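Local coordinates for protein iron-containing alcohol dehydrogenase (Ralstonia eutropha, PDB 3JZD) that probably reduces maleylacetate to 3-oxoadipate with NADH or NADPH, as a homodimeric, NAD-binding member of the iron-containing alcohol dehydrogenase family, at residues A[190-195]-A[235-240]; A[206-211]-A[299-304]; A[267-272]-A[278-283]; A[306-309]-A[313-316]. One frame throughout, in Å; residues are numbered along the deposited sequence.

All four contacts lie in the helical C-terminal part of the subunit. Interactions 1 and 2 share helix 190-212, one near its start and the other near its end, their centres 24 Å apart. Interaction 3 touches interaction 1, with Arg282 NH2 packed 3.4 Å from Ser193 O. Interaction 2 leads straight into interaction 4: the loop that follows helix 294-304 folds back on it, and Val309 CB meets Phe299 CE2 at 3.7 Å. Bound NAD lies nearest to interaction 1, about 10 Å from the side-chain position of Gly236; the side chains of Ile314 and Ile207 are about 12 and 14 Å from it. Interaction 3 is remote from the known cofactor-binding residues.

Interaction 1. Residues A[190-195]-A[235-240]; sequences PVMSLM and GGVGMA
Met192 and Val237 meet where the first turn of helix 190-212 packs against the end of helix 217-236 and the chain leaving it. The two helices are successive members of the helical C-terminal domain of iron-containing alcohol dehydrogenases, and residues 235-240 carry the chain from the second of them to helix 241-253. The contact is apolar and largely buried. Met192, present as selenomethionine, and Val237 both point toward the opposite segment, and their side chains lie alongside each other, running opposite ways. Val237 CG1 lies beside the root of the methionine chain, 3.7 Å from Met192 CG and 3.9 Å from Met192 CB. In Val237 the CG1 branch is anti to the carbonyl carbon (chi1 -55°), which presents that methyl to the helix. Branched and short, valine fills this space without needing a flexible tail. Methionine suits its side because an unbranched chain can bend: Met192 turns at chi2 (-72°) and carries its selenium on toward the end of helix 217-236; the Met192 side chain also packs on Thr232.

Polar bonds hold the backbone outside the contact proper. Asp187 OD1 accepts a hydrogen bond from Gly238 N, and Glu181 OE1 one from Ala240 N, just before helix 241-253 begins. On the other segment Asn189 OD1 receives Met192 N.

Gly236 belongs to the packing as well. Having no side chain, it leaves the space beside its backbone to the methionine, whose SE comes to 4.3 Å from Gly236 CA.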
loop_
_atom_site.group_PDB
_atom_site.type_symbol
_atom_site.label_atom_id
_atom_site.label_comp_id
_atom_site.label_asym_id
_atom_site.label_seq_id
_atom_site.Cartn_x
_atom_site.Cartn_y
_atom_site.Cartn_z
ATOM N N PRO A 190 6.001 6.769 6.023
ATOM C CA PRO A 190 6.647 6.756 4.693
ATOM C C PRO A 190 5.855 6.122 3.579
ATOM O O PRO A 190 5.983 6.509 2.407
ATOM C CB PRO A 190 7.948 5.986 4.937
ATOM C CG PRO A 190 8.181 6.108 6.430
ATOM C CD PRO A 190 6.853 6.201 7.076
ATOM N N VAL A 191 5.039 5.132 3.919
ATOM C CA VAL A 191 4.274 4.453 2.896
ATOM C C VAL A 191 3.102 5.331 2.480
ATOM O O VAL A 191 2.851 5.544 1.302
ATOM C CB VAL A 191 3.868 3.048 3.351
ATOM C CG1 VAL A 191 3.020 2.444 2.340
ATOM C CG2 VAL A 191 5.172 2.184 3.588
HETATM N N MSE A 192 2.401 5.883 3.453
HETATM C CA MSE A 192 1.310 6.804 3.160
HETATM C C MSE A 192 1.862 8.038 2.382
HETATM O O MSE A 192 1.242 8.527 1.414
HETATM C CB MSE A 192 0.604 7.199 4.452
HETATM C CG MSE A 192 -0.198 6.069 5.054
HETATM SE SE MSE A 192 -1.800 5.710 3.989
HETATM C CE MSE A 192 -1.937 3.785 4.271
ATOM N N SER A 193 3.026 8.517 2.783
ATOM C CA SER A 193 3.624 9.649 2.103
ATOM C C SER A 193 4.038 9.356 0.673
ATOM O O SER A 193 3.898 10.219 -0.190
ATOM C CB SER A 193 4.801 10.174 2.922
ATOM O OG SER A 193 4.251 10.706 4.112
ATOM N N LEU A 194 4.558 8.139 0.428
ATOM C CA LEU A 194 4.875 7.696 -0.904
ATOM C C LEU A 194 3.618 7.697 -1.787
ATOM O O LEU A 194 3.645 8.159 -2.939
ATOM C CB LEU A 194 5.503 6.308 -0.849
ATOM C CG LEU A 194 6.100 5.661 -2.085
ATOM C CD1 LEU A 194 7.436 6.319 -2.531
ATOM C CD2 LEU A 194 6.304 4.143 -1.791
HETATM N N MSE A 195 2.501 7.196 -1.251
HETATM C CA MSE A 195 1.296 7.157 -2.046
HETATM C C MSE A 195 0.730 8.584 -2.191
HETATM O O MSE A 195 0.174 8.918 -3.256
HETATM C CB MSE A 195 0.273 6.198 -1.445
HETATM C CG MSE A 195 0.806 4.770 -1.270
HETATM SE SE MSE A 195 -0.612 3.664 -0.531
HETATM C CE MSE A 195 -1.740 3.632 -2.057
ATOM N N GLY A 235 -7.791 7.715 4.335
ATOM C CA GLY A 235 -8.239 6.650 5.203
ATOM C C GLY A 235 -7.240 6.157 6.226
ATOM O O GLY A 235 -7.615 5.435 7.161
ATOM N N GLY A 236 -5.982 6.538 6.062
ATOM C CA GLY A 236 -4.920 6.029 6.902
ATOM C C GLY A 236 -4.196 6.977 7.844
ATOM O O GLY A 236 -3.600 6.507 8.794
ATOM N N VAL A 237 -4.229 8.282 7.610
ATOM C CA VAL A 237 -3.571 9.247 8.504
ATOM C C VAL A 237 -4.515 10.406 8.781
ATOM O O VAL A 237 -5.532 10.550 8.094
ATOM C CB VAL A 237 -2.202 9.739 7.927
ATOM C CG1 VAL A 237 -1.283 8.531 7.625
ATOM C CG2 VAL A 237 -2.393 10.564 6.679
ATOM N N GLY A 238 -4.216 11.201 9.814
ATOM C CA GLY A 238 -5.065 12.304 10.220
ATOM C C GLY A 238 -4.922 13.565 9.361
ATOM O O GLY A 238 -3.809 13.991 9.034
HETATM N N MSE A 239 -6.058 14.146 8.997
HETATM C CA MSE A 239 -6.118 15.428 8.306
HETATM C C MSE A 239 -5.981 16.549 9.330
HETATM O O MSE A 239 -5.817 16.295 10.521
HETATM C CB MSE A 239 -7.419 15.534 7.511
HETATM C CG MSE A 239 -7.596 14.447 6.438
HETATM SE SE MSE A 239 -6.255 14.378 4.982
HETATM C CE MSE A 239 -5.002 13.042 5.737
ATOM N N ALA A 240 -6.024 17.799 8.890
ATOM C CA ALA A 240 -5.848 18.920 9.822
ATOM C C ALA A 240 -6.601 20.162 9.328
ATOM O O ALA A 240 -7.747 20.056 8.880
ATOM C CB ALA A 240 -4.307 19.197 10.092
#

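Interaction 2. Residues A[206-211]-A[299-304]; sequences GIPAVF and FDLAQR
The helical backbones of Ile207 and Leu301 stand 7.9 Å apart between CA atoms, their nearest approach, and both segments run in broadly the same sense. Helix 190-212 is kinked at Pro208, which has no N-H to bond to the preceding turn; Val210 N to Gly206 O and Phe211 N to Ile207 O then continue the helical bonding.

Between the backbones the side chains of Ile207 and Leu301 meet at a slant. Ile207 points toward the other helix, and its near-extended second torsion (chi2 158°) pushes CD1 outward to do the touching, 3.8 Å from Leu301 CD2 and 3.9 Å from Leu301 CG. Leu301 starts out along the flank of its helix, but with CG anti to the backbone N (chi1 -170°) its two methyls are swung into the gap. Each branch serves one neighbour: CD2 goes to Ile207, while CD1 approaches the ring of Pro208, 4.4 Å from Pro208 CD.

This is side-by-side helix packing within the helical C-terminal domain, joining the end of helix 190-212 to helix 294-304. Helix 165-182 covers the same patch, with Ala172 on Ile207 and Ile176 on Leu301, so branched aliphatic residues suit a place walled by several helices. Toward solvent the character changes. Phe211 meets the ring of His305 edge-to-face and makes a cation-pi contact with Arg165, whereas Asp300 OD2 forms a salt bridge with Arg356 NH2.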
loop_
_atom_site.group_PDB
_atom_site.type_symbol
_atom_site.label_atom_id
_atom_site.label_comp_id
_atom_site.label_asym_id
_atom_site.label_seq_id
_atom_site.Cartn_x
_atom_site.Cartn_y
_atom_site.Cartn_z
ATOM N N GLY A 206 -3.019 14.662 -14.658
ATOM C CA GLY A 206 -4.309 14.324 -15.218
ATOM C C GLY A 206 -5.297 15.474 -15.377
ATOM O O GLY A 206 -6.114 15.455 -16.288
ATOM N N ILE A 207 -5.237 16.485 -14.521
ATOM C CA ILE A 207 -6.193 17.589 -14.627
ATOM C C ILE A 207 -6.113 18.256 -16.002
ATOM O O ILE A 207 -7.140 18.401 -16.682
ATOM C CB ILE A 207 -6.024 18.619 -13.474
ATOM C CG1 ILE A 207 -6.624 18.040 -12.194
ATOM C CG2 ILE A 207 -6.698 19.959 -13.847
ATOM C CD1 ILE A 207 -6.111 18.650 -10.871
ATOM N N PRO A 208 -4.900 18.626 -16.445
ATOM C CA PRO A 208 -4.882 19.268 -17.742
ATOM C C PRO A 208 -5.176 18.322 -18.886
ATOM O O PRO A 208 -5.745 18.746 -19.887
ATOM C CB PRO A 208 -3.474 19.892 -17.832
ATOM C CG PRO A 208 -2.691 19.321 -16.737
ATOM C CD PRO A 208 -3.652 18.841 -15.685
ATOM N N ALA A 209 -4.826 17.043 -18.760
ATOM C CA ALA A 209 -5.113 16.119 -19.842
ATOM C C ALA A 209 -6.642 15.923 -19.974
ATOM O O ALA A 209 -7.172 15.905 -21.075
ATOM C CB ALA A 209 -4.351 14.747 -19.645
ATOM N N VAL A 210 -7.330 15.828 -18.846
ATOM C CA VAL A 210 -8.761 15.638 -18.829
ATOM C C VAL A 210 -9.448 16.912 -19.332
ATOM O O VAL A 210 -10.399 16.841 -20.123
ATOM C CB VAL A 210 -9.258 15.218 -17.423
ATOM C CG1 VAL A 210 -10.744 15.403 -17.275
ATOM C CG2 VAL A 210 -8.852 13.790 -17.156
ATOM N N PHE A 211 -8.937 18.060 -18.910
ATOM C CA PHE A 211 -9.462 19.344 -19.349
ATOM C C PHE A 211 -9.341 19.471 -20.885
ATOM O O PHE A 211 -10.265 19.937 -21.541
ATOM C CB PHE A 211 -8.702 20.458 -18.677
ATOM C CG PHE A 211 -9.248 21.813 -18.958
ATOM C CD1 PHE A 211 -10.335 22.282 -18.256
ATOM C CD2 PHE A 211 -8.657 22.634 -19.912
ATOM C CE1 PHE A 211 -10.847 23.545 -18.497
ATOM C CE2 PHE A 211 -9.158 23.902 -20.148
ATOM C CZ PHE A 211 -10.251 24.353 -19.440
ATOM N N PHE A 299 -3.211 26.817 -6.665
ATOM C CA PHE A 299 -4.102 27.887 -7.052
ATOM C C PHE A 299 -4.152 27.956 -8.571
ATOM O O PHE A 299 -5.231 27.961 -9.143
ATOM C CB PHE A 299 -3.610 29.207 -6.522
ATOM C CG PHE A 299 -4.474 30.355 -6.886
ATOM C CD1 PHE A 299 -4.302 31.009 -8.100
ATOM C CD2 PHE A 299 -5.432 30.822 -6.009
ATOM C CE1 PHE A 299 -5.100 32.125 -8.451
ATOM C CE2 PHE A 299 -6.225 31.950 -6.360
ATOM C CZ PHE A 299 -6.057 32.577 -7.572
ATOM N N ASP A 300 -2.984 28.009 -9.202
ATOM C CA ASP A 300 -2.909 28.056 -10.671
ATOM C C ASP A 300 -3.521 26.828 -11.330
ATOM O O ASP A 300 -4.106 26.932 -12.404
ATOM C CB ASP A 300 -1.466 28.179 -11.192
ATOM C CG ASP A 300 -0.831 29.490 -10.883
ATOM O OD1 ASP A 300 -1.543 30.428 -10.458
ATOM O OD2 ASP A 300 0.420 29.584 -11.032
ATOM N N LEU A 301 -3.362 25.660 -10.726
ATOM C CA LEU A 301 -3.916 24.431 -11.310
ATOM C C LEU A 301 -5.440 24.525 -11.380
ATOM O O LEU A 301 -6.085 24.035 -12.348
ATOM C CB LEU A 301 -3.518 23.220 -10.457
ATOM C CG LEU A 301 -3.751 21.793 -10.945
ATOM C CD1 LEU A 301 -3.037 21.632 -12.282
ATOM C CD2 LEU A 301 -3.212 20.828 -9.872
ATOM N N ALA A 302 -6.025 25.188 -10.372
ATOM C CA ALA A 302 -7.471 25.379 -10.345
ATOM C C ALA A 302 -7.848 26.439 -11.355
ATOM O O ALA A 302 -8.719 26.225 -12.204
ATOM C CB ALA A 302 -7.976 25.820 -8.942
ATOM N N GLN A 303 -7.191 27.587 -11.240
ATOM C CA GLN A 303 -7.551 28.727 -12.054
ATOM C C GLN A 303 -7.415 28.542 -13.565
ATOM O O GLN A 303 -8.317 28.891 -14.311
ATOM C CB GLN A 303 -6.754 29.944 -11.667
ATOM C CG GLN A 303 -7.510 31.174 -12.170
ATOM C CD GLN A 303 -6.740 32.420 -12.048
ATOM O OE1 GLN A 303 -5.544 32.444 -12.329
ATOM N NE2 GLN A 303 -7.421 33.498 -11.674
ATOM N N ARG A 304 -6.288 27.974 -13.983
ATOM C CA ARG A 304 -5.978 27.710 -15.373
ATOM C C ARG A 304 -7.010 26.783 -16.029
ATOM O O ARG A 304 -7.200 26.829 -17.239
ATOM C CB ARG A 304 -4.591 27.053 -15.421
ATOM C CG ARG A 304 -4.104 26.564 -16.769
ATOM C CD ARG A 304 -2.718 25.788 -16.649
ATOM N NE ARG A 304 -1.649 26.563 -15.979
ATOM C CZ ARG A 304 -1.055 26.281 -14.801
ATOM N NH1 ARG A 304 -1.341 25.153 -14.069
ATOM N NH2 ARG A 304 -0.116 27.143 -14.371
#

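Interaction 3. Residues A[267-272]-A[278-283]; sequences HALAYN and EAMARI
An alpha-alpha hairpin brings Leu269 against Met280 and Ile283: helix 257-272 ends, a short loop reverses the chain, and helix 277-287 returns in roughly the opposite direction. The closest backbone approach is 8.2 Å, between Leu269 CA and Met280 CA, so side chains alone bridge the gap.

Leu269 provides a single methyl, CD2, for both contacts. CD1 is the extended branch (chi2 175°), and CD2, turned off the line of the chain, reaches Met280 CE at 4.1 Å and Ile283 CD1 at 4.3 Å. Met280 and Ile283 are three positions apart in sequence, about one helical turn, and thus offer neighbouring groups on one face. Met280, a selenomethionine, leaves its backbone along the flank of the contact; bends at chi2 (-47°) and chi3 (80°) curl the chain round and bring its terminal methyl obliquely to the leucine. Ile283 starts out toward the other helix, and its CD1 does the touching. All three residues are buried, which suits their apolar character, and the loose spacing is that of ordinary van der Waals packing.

Helix 294-304 lies across the same side of the hairpin: its Leu298 touches Leu269 and Ile283, and its Ala294 touches Met280 and Ile283. Elsewhere Arg282 NE forms a salt bridge with Glu197 OE1 of helix 190-212, while His267 and Tyr271 pack on helix 341-353.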
loop_
_atom_site.group_PDB
_atom_site.type_symbol
_atom_site.label_atom_id
_atom_site.label_comp_id
_atom_site.label_asym_id
_atom_site.label_seq_id
_atom_site.Cartn_x
_atom_site.Cartn_y
_atom_site.Cartn_z
ATOM N N HIS A 267 -4.811 28.370 0.450
ATOM C CA HIS A 267 -4.728 29.247 1.631
ATOM C C HIS A 267 -4.473 28.471 2.913
ATOM O O HIS A 267 -3.808 28.970 3.839
ATOM C CB HIS A 267 -5.992 30.110 1.718
ATOM C CG HIS A 267 -6.215 30.921 0.483
ATOM N ND1 HIS A 267 -7.063 30.521 -0.535
ATOM C CD2 HIS A 267 -5.589 32.028 0.038
ATOM C CE1 HIS A 267 -6.991 31.394 -1.522
ATOM N NE2 HIS A 267 -6.112 32.321 -1.191
ATOM N N ALA A 268 -5.011 27.256 2.972
ATOM C CA ALA A 268 -4.756 26.380 4.106
ATOM C C ALA A 268 -3.272 25.968 4.018
ATOM O O ALA A 268 -2.554 25.907 5.041
ATOM C CB ALA A 268 -5.717 25.136 4.094
ATOM N N LEU A 269 -2.779 25.712 2.805
ATOM C CA LEU A 269 -1.355 25.374 2.665
ATOM C C LEU A 269 -0.503 26.604 3.006
ATOM O O LEU A 269 0.478 26.491 3.740
ATOM C CB LEU A 269 -1.009 24.779 1.292
ATOM C CG LEU A 269 -1.665 23.416 0.964
ATOM C CD1 LEU A 269 -1.368 22.991 -0.412
ATOM C CD2 LEU A 269 -1.262 22.297 1.950
ATOM N N ALA A 270 -0.870 27.787 2.517
ATOM C CA ALA A 270 -0.082 28.978 2.859
ATOM C C ALA A 270 0.008 29.176 4.400
ATOM O O ALA A 270 1.069 29.563 4.936
ATOM C CB ALA A 270 -0.645 30.248 2.187
ATOM N N TYR A 271 -1.088 28.878 5.102
ATOM C CA TYR A 271 -1.156 29.041 6.553
ATOM C C TYR A 271 -0.164 28.090 7.247
ATOM O O TYR A 271 0.526 28.463 8.183
ATOM C CB TYR A 271 -2.573 28.729 7.023
ATOM C CG TYR A 271 -2.824 28.993 8.468
ATOM C CD1 TYR A 271 -2.445 28.077 9.443
ATOM C CD2 TYR A 271 -3.500 30.150 8.880
ATOM C CE1 TYR A 271 -2.697 28.302 10.796
ATOM C CE2 TYR A 271 -3.748 30.389 10.247
ATOM C CZ TYR A 271 -3.356 29.460 11.185
ATOM O OH TYR A 271 -3.576 29.709 12.512
ATOM N N ASN A 272 -0.140 26.836 6.806
ATOM C CA ASN A 272 0.734 25.838 7.399
ATOM C C ASN A 272 2.166 25.735 6.859
ATOM O O ASN A 272 3.013 25.086 7.506
ATOM C CB ASN A 272 0.060 24.465 7.279
ATOM C CG ASN A 272 -1.042 24.260 8.311
ATOM O OD1 ASN A 272 -1.106 24.954 9.358
ATOM N ND2 ASN A 272 -1.921 23.305 8.032
ATOM N N GLU A 278 9.273 20.498 4.652
ATOM C CA GLU A 278 9.534 19.236 3.974
ATOM C C GLU A 278 8.272 18.751 3.209
ATOM O O GLU A 278 8.393 18.331 2.060
ATOM C CB GLU A 278 10.033 18.162 4.931
ATOM C CG GLU A 278 10.275 16.864 4.225
ATOM C CD GLU A 278 11.041 15.868 5.042
ATOM O OE1 GLU A 278 11.786 16.269 5.957
ATOM O OE2 GLU A 278 10.914 14.668 4.738
ATOM N N ALA A 279 7.085 18.799 3.837
ATOM C CA ALA A 279 5.869 18.372 3.151
ATOM C C ALA A 279 5.639 19.300 1.930
ATOM O O ALA A 279 5.334 18.836 0.842
ATOM C CB ALA A 279 4.646 18.343 4.122
HETATM N N MSE A 280 5.818 20.604 2.103
HETATM C CA MSE A 280 5.667 21.544 1.003
HETATM C C MSE A 280 6.573 21.255 -0.189
HETATM O O MSE A 280 6.116 21.322 -1.344
HETATM C CB MSE A 280 5.922 22.972 1.452
HETATM C CG MSE A 280 4.939 23.599 2.399
HETATM SE SE MSE A 280 3.034 23.430 1.992
HETATM C CE MSE A 280 2.695 21.630 2.641
ATOM N N ALA A 281 7.859 20.984 0.071
ATOM C CA ALA A 281 8.792 20.581 -0.974
ATOM C C ALA A 281 8.340 19.313 -1.750
ATOM O O ALA A 281 8.585 19.192 -2.940
ATOM C CB ALA A 281 10.236 20.419 -0.414
ATOM N N ARG A 282 7.712 18.363 -1.073
ATOM C CA ARG A 282 7.184 17.180 -1.733
ATOM C C ARG A 282 5.950 17.533 -2.544
ATOM O O ARG A 282 5.782 17.034 -3.644
ATOM C CB ARG A 282 6.889 16.042 -0.748
ATOM C CG ARG A 282 8.168 15.528 -0.084
ATOM C CD ARG A 282 7.983 14.382 0.851
ATOM N NE ARG A 282 7.605 13.150 0.146
ATOM C CZ ARG A 282 7.562 11.950 0.721
ATOM N NH1 ARG A 282 7.859 11.835 2.016
ATOM N NH2 ARG A 282 7.236 10.871 0.003
ATOM N N ILE A 283 5.095 18.412 -2.040
ATOM C CA ILE A 283 3.950 18.798 -2.829
ATOM C C ILE A 283 4.404 19.552 -4.090
ATOM O O ILE A 283 3.845 19.360 -5.166
ATOM C CB ILE A 283 2.998 19.635 -2.027
ATOM C CG1 ILE A 283 2.359 18.772 -0.910
ATOM C CG2 ILE A 283 1.970 20.276 -2.957
ATOM C CD1 ILE A 283 1.618 19.629 0.146
#

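Interaction 4. Residues A[306-309]-A[313-316]; sequences GAPV and DIGM
Pro308 and Ile314 stand nearly perpendicular, the CG2 methyl of the isoleucine resting against the CB-CG side of the proline ring. Ile314 CG2 lies 3.7 Å from Pro308 CG and 3.9 Å from Pro308 CB. The isoleucine torsion makes this possible: CG2 is anti to the carbonyl carbon, while CG1 occupies the position between backbone N and carbonyl carbon (chi1 61°), which leaves CG1 farther from the proline, so that CG2 makes the contact. Beside this pair Asp313 also points across, its CB 4.4 Å from Pro308 CB. The apolar ring carbons of proline suit contact with an aliphatic methyl, and its fixed phi suits an irregular loop.

Both segments belong to the loop between helices 294-304 and 321-328. It opens with a Schellman motif that ends the first helix: Gly306 is its C-prime residue, with positive phi (77°), a conformation glycine adopts easily, and Ala307 N returns to Ala302 O while Gly306 N bonds to Gln303 O.

A water supplies the polar link. It accepts from Val309 N at 2.8 Å and donates to Asp313 OD2, a bond modelled at 2.5 Å, short enough that the exact length is doubtful. Asp313 is exposed, as befits a carboxylate bound through water. Ile314 instead packs on Thr260 and Ile263 of helix 257-272, where Glu259 also meets Pro308.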
loop_
_atom_site.group_PDB
_atom_site.type_symbol
_atom_site.label_atom_id
_atom_site.label_comp_id
_atom_site.label_asym_id
_atom_site.label_seq_id
_atom_site.Cartn_x
_atom_site.Cartn_y
_atom_site.Cartn_z
ATOM N N GLY A 306 -10.363 26.592 -15.269
ATOM C CA GLY A 306 -11.736 27.022 -15.086
ATOM C C GLY A 306 -12.441 26.812 -13.762
ATOM O O GLY A 306 -13.617 27.069 -13.686
ATOM N N ALA A 307 -11.760 26.364 -12.716
ATOM C CA ALA A 307 -12.450 26.223 -11.437
ATOM C C ALA A 307 -12.531 27.599 -10.754
ATOM O O ALA A 307 -11.675 28.450 -10.972
ATOM C CB ALA A 307 -11.713 25.290 -10.529
ATOM N N PRO A 308 -13.541 27.792 -9.910
ATOM C CA PRO A 308 -13.607 29.011 -9.092
ATOM C C PRO A 308 -12.463 28.972 -8.061
ATOM O O PRO A 308 -12.044 27.880 -7.626
ATOM C CB PRO A 308 -14.955 28.898 -8.387
ATOM C CG PRO A 308 -15.333 27.500 -8.460
ATOM C CD PRO A 308 -14.666 26.884 -9.659
ATOM N N VAL A 309 -11.917 30.149 -7.748
ATOM C CA VAL A 309 -10.816 30.297 -6.797
ATOM C C VAL A 309 -11.150 31.279 -5.652
ATOM O O VAL A 309 -10.297 31.595 -4.823
ATOM C CB VAL A 309 -9.549 30.764 -7.542
ATOM C CG1 VAL A 309 -9.089 29.689 -8.543
ATOM C CG2 VAL A 309 -9.796 32.145 -8.264
ATOM N N ASP A 313 -17.475 33.422 -5.266
ATOM C CA ASP A 313 -18.120 32.846 -6.434
ATOM C C ASP A 313 -18.901 31.574 -6.233
ATOM O O ASP A 313 -19.595 31.188 -7.126
ATOM C CB ASP A 313 -17.094 32.661 -7.511
ATOM C CG ASP A 313 -16.500 33.976 -7.912
ATOM O OD1 ASP A 313 -17.225 34.989 -7.821
ATOM O OD2 ASP A 313 -15.320 34.020 -8.295
ATOM N N ILE A 314 -18.821 30.960 -5.063
ATOM C CA ILE A 314 -19.567 29.739 -4.789
ATOM C C ILE A 314 -20.550 29.927 -3.633
ATOM O O ILE A 314 -20.898 28.977 -2.921
ATOM C CB ILE A 314 -18.666 28.486 -4.597
ATOM C CG1 ILE A 314 -17.720 28.666 -3.402
ATOM C CG2 ILE A 314 -17.827 28.223 -5.857
ATOM C CD1 ILE A 314 -17.375 27.335 -2.673
ATOM N N GLY A 315 -20.986 31.158 -3.404
ATOM C CA GLY A 315 -22.081 31.361 -2.446
ATOM C C GLY A 315 -21.744 31.635 -0.999
ATOM O O GLY A 315 -22.589 31.407 -0.131
HETATM N N MSE A 316 -20.527 32.079 -0.718
HETATM C CA MSE A 316 -20.169 32.428 0.647
HETATM C C MSE A 316 -20.488 33.908 0.765
HETATM O O MSE A 316 -20.081 34.678 -0.095
HETATM C CB MSE A 316 -18.683 32.233 0.883
HETATM C CG MSE A 316 -18.177 32.577 2.286
HETATM SE SE MSE A 316 -18.988 31.378 3.619
HETATM C CE MSE A 316 -18.325 32.273 5.269
HETATM O O HOH W 1 -13.466 32.351 -8.677
#